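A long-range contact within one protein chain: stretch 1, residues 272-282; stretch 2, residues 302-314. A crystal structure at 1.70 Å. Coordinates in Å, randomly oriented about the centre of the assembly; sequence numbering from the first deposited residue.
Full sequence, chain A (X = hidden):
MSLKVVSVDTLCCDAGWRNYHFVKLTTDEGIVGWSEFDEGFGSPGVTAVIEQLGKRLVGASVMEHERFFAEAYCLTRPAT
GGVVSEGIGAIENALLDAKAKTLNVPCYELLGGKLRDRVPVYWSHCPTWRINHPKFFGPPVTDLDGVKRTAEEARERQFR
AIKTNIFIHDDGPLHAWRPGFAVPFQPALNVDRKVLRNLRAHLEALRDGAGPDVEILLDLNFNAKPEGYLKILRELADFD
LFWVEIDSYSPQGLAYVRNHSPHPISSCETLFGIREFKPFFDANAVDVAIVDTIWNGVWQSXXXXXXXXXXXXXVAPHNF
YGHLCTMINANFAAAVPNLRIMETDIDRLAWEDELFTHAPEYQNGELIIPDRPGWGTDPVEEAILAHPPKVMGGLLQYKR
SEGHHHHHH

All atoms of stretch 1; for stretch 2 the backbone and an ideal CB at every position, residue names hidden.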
# COMPACT_ATOMS: atom_id res chain seq x y z
N PHE A 272 -15.60 -7.21 -19.05
CA PHE A 272 -15.19 -6.74 -20.37
C PHE A 272 -13.81 -6.07 -20.36
O PHE A 272 -13.60 -5.07 -19.67
CB PHE A 272 -16.20 -5.73 -20.93
CG PHE A 272 -17.56 -6.29 -21.13
CD1 PHE A 272 -17.97 -6.75 -22.37
CD2 PHE A 272 -18.47 -6.32 -20.09
CE1 PHE A 272 -19.25 -7.25 -22.54
CE2 PHE A 272 -19.73 -6.81 -20.26
CZ PHE A 272 -20.12 -7.28 -21.50
N GLY A 273 -12.91 -6.59 -21.19
CA GLY A 273 -11.62 -6.00 -21.46
C GLY A 273 -10.62 -6.15 -20.35
O GLY A 273 -10.96 -6.42 -19.21
N ILE A 274 -9.36 -5.94 -20.69
CA ILE A 274 -8.33 -5.95 -19.67
C ILE A 274 -8.68 -4.99 -18.53
O ILE A 274 -8.48 -5.31 -17.36
CB ILE A 274 -6.96 -5.60 -20.27
CG1 ILE A 274 -6.44 -6.74 -21.16
CG2 ILE A 274 -5.96 -5.25 -19.12
CD1 ILE A 274 -5.14 -6.42 -21.83
N ARG A 275 -9.24 -3.82 -18.85
CA ARG A 275 -9.56 -2.84 -17.81
C ARG A 275 -10.44 -3.40 -16.66
O ARG A 275 -10.22 -3.07 -15.49
CB ARG A 275 -10.26 -1.60 -18.37
CG ARG A 275 -9.42 -0.68 -19.21
CD ARG A 275 -10.26 0.52 -19.67
NE ARG A 275 -9.51 1.53 -20.43
CZ ARG A 275 -9.32 1.53 -21.75
NH1 ARG A 275 -9.82 0.56 -22.53
NH2 ARG A 275 -8.62 2.52 -22.30
N GLU A 276 -11.46 -4.20 -16.99
CA GLU A 276 -12.35 -4.70 -15.95
C GLU A 276 -11.76 -5.89 -15.20
O GLU A 276 -12.07 -6.10 -14.04
CB GLU A 276 -13.74 -5.05 -16.49
CG GLU A 276 -14.54 -3.81 -16.89
CD GLU A 276 -15.98 -4.12 -17.24
OE1 GLU A 276 -16.40 -5.30 -17.08
OE2 GLU A 276 -16.70 -3.18 -17.68
N PHE A 277 -10.89 -6.66 -15.87
CA PHE A 277 -10.26 -7.82 -15.24
C PHE A 277 -9.17 -7.37 -14.28
O PHE A 277 -8.93 -8.02 -13.26
CB PHE A 277 -9.66 -8.76 -16.29
CG PHE A 277 -10.65 -9.69 -16.96
CD1 PHE A 277 -10.67 -11.04 -16.61
CD2 PHE A 277 -11.54 -9.25 -17.93
CE1 PHE A 277 -11.57 -11.95 -17.23
CE2 PHE A 277 -12.43 -10.14 -18.53
CZ PHE A 277 -12.44 -11.47 -18.17
N LYS A 278 -8.50 -6.26 -14.62
CA LYS A 278 -7.30 -5.83 -13.93
C LYS A 278 -7.47 -5.71 -12.41
O LYS A 278 -6.61 -6.20 -11.69
CB LYS A 278 -6.77 -4.54 -14.54
CG LYS A 278 -5.57 -3.92 -13.80
CD LYS A 278 -5.06 -2.68 -14.54
CE LYS A 278 -4.41 -1.68 -13.60
NZ LYS A 278 -3.25 -2.27 -12.81
N PRO A 279 -8.53 -5.04 -11.90
CA PRO A 279 -8.61 -4.94 -10.45
C PRO A 279 -8.68 -6.29 -9.71
O PRO A 279 -8.17 -6.40 -8.59
CB PRO A 279 -9.90 -4.13 -10.22
CG PRO A 279 -10.26 -3.58 -11.50
CD PRO A 279 -9.57 -4.26 -12.57
N PHE A 280 -9.25 -7.31 -10.35
CA PHE A 280 -9.32 -8.62 -9.76
C PHE A 280 -7.95 -9.26 -9.73
O PHE A 280 -7.56 -9.84 -8.71
CB PHE A 280 -10.35 -9.48 -10.50
CG PHE A 280 -11.76 -8.97 -10.36
CD1 PHE A 280 -12.54 -9.38 -9.31
CD2 PHE A 280 -12.28 -8.05 -11.27
CE1 PHE A 280 -13.84 -8.88 -9.16
CE2 PHE A 280 -13.55 -7.57 -11.14
CZ PHE A 280 -14.35 -8.00 -10.07
N PHE A 281 -7.20 -9.15 -10.81
CA PHE A 281 -5.87 -9.76 -10.83
C PHE A 281 -4.94 -9.02 -9.85
O PHE A 281 -4.14 -9.65 -9.13
CB PHE A 281 -5.29 -9.77 -12.24
CG PHE A 281 -6.06 -10.61 -13.26
CD1 PHE A 281 -7.16 -11.39 -12.92
CD2 PHE A 281 -5.64 -10.65 -14.59
CE1 PHE A 281 -7.83 -12.14 -13.87
CE2 PHE A 281 -6.30 -11.40 -15.54
CZ PHE A 281 -7.40 -12.15 -15.18
N ASP A 282 -5.04 -7.69 -9.81
CA ASP A 282 -4.21 -6.90 -8.88
C ASP A 282 -4.46 -7.29 -7.41
O ASP A 282 -3.54 -7.22 -6.58
CB ASP A 282 -4.49 -5.42 -9.07
CG ASP A 282 -3.90 -4.87 -10.37
OD1 ASP A 282 -3.13 -5.56 -11.05
OD2 ASP A 282 -4.22 -3.71 -10.66
N UNK A 302 -8.40 -12.49 -26.75
CA UNK A 302 -6.98 -12.86 -26.82
C UNK A 302 -6.11 -11.89 -25.98
O UNK A 302 -5.15 -12.31 -25.29
CB UNK A 302 -6.51 -12.86 -28.28
N UNK A 303 -6.46 -10.60 -26.00
CA UNK A 303 -5.79 -9.60 -25.21
C UNK A 303 -5.91 -9.92 -23.69
O UNK A 303 -4.91 -9.90 -22.94
CB UNK A 303 -6.37 -8.22 -25.53
N UNK A 304 -7.13 -10.22 -23.26
CA UNK A 304 -7.41 -10.59 -21.88
C UNK A 304 -6.64 -11.87 -21.51
O UNK A 304 -6.04 -11.96 -20.43
CB UNK A 304 -8.91 -10.78 -21.67
N UNK A 305 -6.63 -12.86 -22.40
CA UNK A 305 -5.87 -14.07 -22.13
C UNK A 305 -4.37 -13.81 -21.92
O UNK A 305 -3.75 -14.39 -21.03
CB UNK A 305 -6.06 -15.06 -23.28
N UNK A 306 -3.78 -12.97 -22.77
CA UNK A 306 -2.38 -12.59 -22.62
C UNK A 306 -2.10 -11.90 -21.30
O UNK A 306 -1.04 -12.11 -20.69
CB UNK A 306 -1.96 -11.68 -23.77
N UNK A 307 -3.04 -11.05 -20.88
CA UNK A 307 -2.94 -10.32 -19.63
C UNK A 307 -2.96 -11.31 -18.45
O UNK A 307 -2.11 -11.23 -17.55
CB UNK A 307 -4.08 -9.30 -19.51
N UNK A 308 -3.89 -12.28 -18.50
CA UNK A 308 -3.96 -13.31 -17.49
C UNK A 308 -2.67 -14.13 -17.47
O UNK A 308 -2.17 -14.47 -16.39
CB UNK A 308 -5.17 -14.21 -17.74
N UNK A 309 -2.14 -14.42 -18.65
CA UNK A 309 -0.93 -15.22 -18.75
C UNK A 309 0.23 -14.59 -17.98
O UNK A 309 1.01 -15.30 -17.33
CB UNK A 309 -0.54 -15.41 -20.22
N UNK A 310 0.34 -13.27 -18.02
CA UNK A 310 1.44 -12.56 -17.33
C UNK A 310 1.31 -12.63 -15.83
O UNK A 310 2.32 -12.53 -15.12
CB UNK A 310 1.49 -11.09 -17.76
N UNK A 311 0.07 -12.84 -15.34
CA UNK A 311 -0.26 -13.05 -13.94
C UNK A 311 -0.26 -14.55 -13.57
O UNK A 311 -0.62 -14.91 -12.46
CB UNK A 311 -1.62 -12.43 -13.63
N UNK A 312 0.16 -15.41 -14.49
CA UNK A 312 0.12 -16.88 -14.33
C UNK A 312 -1.27 -17.35 -13.90
O UNK A 312 -1.41 -18.20 -13.02
CB UNK A 312 1.16 -17.34 -13.30
N UNK A 313 -2.31 -16.81 -14.56
CA UNK A 313 -3.67 -17.24 -14.40
C UNK A 313 -4.15 -17.88 -15.70
O UNK A 313 -3.98 -17.31 -16.76
CB UNK A 313 -4.57 -16.07 -13.99
N UNK A 314 -4.70 -19.09 -15.60
CA UNK A 314 -5.29 -19.75 -16.75
C UNK A 314 -6.74 -19.32 -16.89
O UNK A 314 -7.41 -18.93 -15.91
CB UNK A 314 -5.18 -21.27 -16.62

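Stretch 2 is a helix through 302-310. It runs beside the helix of stretch 1 with axes 9.3 Å apart at closest approach and 27° from parallel.

Positions 302 and 314 lie out of reach, so stretch 1 sets no preference. They are M302 and N314.

At 303 the CB points toward stretch 1, and the ideal CB lies 4.3 Å from I274 CD1. An apolar residue or a long chain leading away would suit. It is K303; its stem lies near I274, and its end leads away.

At 304 the CB points sideways. I274 CG1 and F277 CE2 each lie 4.8 Å from the ideal CB. A medium-sized apolar residue would suit, such as leucine, valine, isoleucine or methionine. It is I304. Its CG2 sits 3.6 Å from the centroid of the F277 ring, over the face. Its CD1 approaches G273 N at 3.8 Å.

Positions 305 and 306 point away and sideways, with nothing of stretch 1 close. Many residues would do. They are A305 and A306.

At 307 the CB points toward stretch 1, and the ideal CB is 3.8 Å from I274 CD1. A hollow opens between I274, F277, K278 and F281. A large apolar side chain would fill it, aromatic or aliphatic. It is F307, the knob in this hole. I274 CG2 lies over its face, 3.7 Å from the centroid of the F307 ring. The F281 ring is near parallel but slid apart, so the two barely overlap.

At 308 the ideal CB is already 3.7 Å from F281 CE2. A small residue fits easily. It is A308, whose CA is 3.6 Å from F281 CE2.

Positions 309 and 310 do not touch stretch 1, which sets no preference. They are D309 and A310.

At 311 the CB points toward stretch 1; the ideal CB is 4.5 Å from F281 CD2, with the carboxylate of D282 farther along. A flat side chain that also carries a polar group could serve both, and histidine is one such choice. It is H311. F281 CB packs over its face, 3.7 Å from the centroid of the H311 ring, and the F281 ring turns an edge to the H311 face. One water links H311 NE2 (2.8 Å from the water O) to D282 OD1 (2.7 Å from the same O).

Position 312 is out of reach. Its positive phi (51°) suits glycine, asparagine or aspartate. It is D312.

At 313 the CB points toward stretch 1, and the ideal CB is 5.0 Å from F281 CZ. A branched or long apolar residue would reach the ring. It is I313, whose CD1 lies over one face, 3.7 Å from the centroid of the F281 ring.

Stretch 2 302-314: MKIAAFADAHDIN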
# COMPACT_ATOMS: atom_id res chain seq x y z
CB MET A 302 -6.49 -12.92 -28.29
CG MET A 302 -7.16 -13.98 -29.15
SD MET A 302 -7.19 -15.70 -28.55
CE MET A 302 -5.40 -16.01 -28.67
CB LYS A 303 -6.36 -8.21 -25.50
CG LYS A 303 -6.21 -7.72 -26.94
CD LYS A 303 -6.89 -6.37 -27.13
CE LYS A 303 -6.84 -5.93 -28.58
NZ LYS A 303 -7.61 -4.62 -28.77
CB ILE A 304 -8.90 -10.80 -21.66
CG1 ILE A 304 -9.68 -9.52 -21.95
CG2 ILE A 304 -9.18 -11.30 -20.25
CD1 ILE A 304 -11.20 -9.80 -22.11
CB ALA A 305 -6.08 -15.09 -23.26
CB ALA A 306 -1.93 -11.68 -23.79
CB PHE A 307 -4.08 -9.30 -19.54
CG PHE A 307 -4.16 -8.57 -18.25
CD1 PHE A 307 -3.09 -7.83 -17.77
CD2 PHE A 307 -5.34 -8.53 -17.54
CE1 PHE A 307 -3.21 -7.11 -16.60
CE2 PHE A 307 -5.46 -7.83 -16.38
CZ PHE A 307 -4.38 -7.14 -15.89
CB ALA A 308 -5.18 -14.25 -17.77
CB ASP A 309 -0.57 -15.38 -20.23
CG ASP A 309 0.54 -16.36 -20.44
OD1 ASP A 309 0.42 -17.48 -19.90
OD2 ASP A 309 1.51 -15.99 -21.14
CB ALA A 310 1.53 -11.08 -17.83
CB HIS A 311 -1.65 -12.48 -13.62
CG HIS A 311 -1.69 -10.98 -13.48
ND1 HIS A 311 -1.49 -10.36 -12.26
CD2 HIS A 311 -1.95 -10.00 -14.37
CE1 HIS A 311 -1.61 -9.05 -12.42
NE2 HIS A 311 -1.90 -8.80 -13.68
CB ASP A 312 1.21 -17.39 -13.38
CG ASP A 312 2.61 -17.36 -13.99
OD1 ASP A 312 2.76 -17.50 -15.23
OD2 ASP A 312 3.57 -17.20 -13.21
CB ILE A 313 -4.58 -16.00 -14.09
CG1 ILE A 313 -4.18 -15.37 -12.76
CG2 ILE A 313 -6.06 -16.37 -14.11
CD1 ILE A 313 -4.84 -14.03 -12.49
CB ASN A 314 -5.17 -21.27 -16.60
CG ASN A 314 -3.75 -21.76 -16.82
OD1 ASN A 314 -2.88 -20.99 -17.20
ND2 ASN A 314 -3.51 -23.05 -16.55
O HOH W 1 -2.22 -5.99 -13.53
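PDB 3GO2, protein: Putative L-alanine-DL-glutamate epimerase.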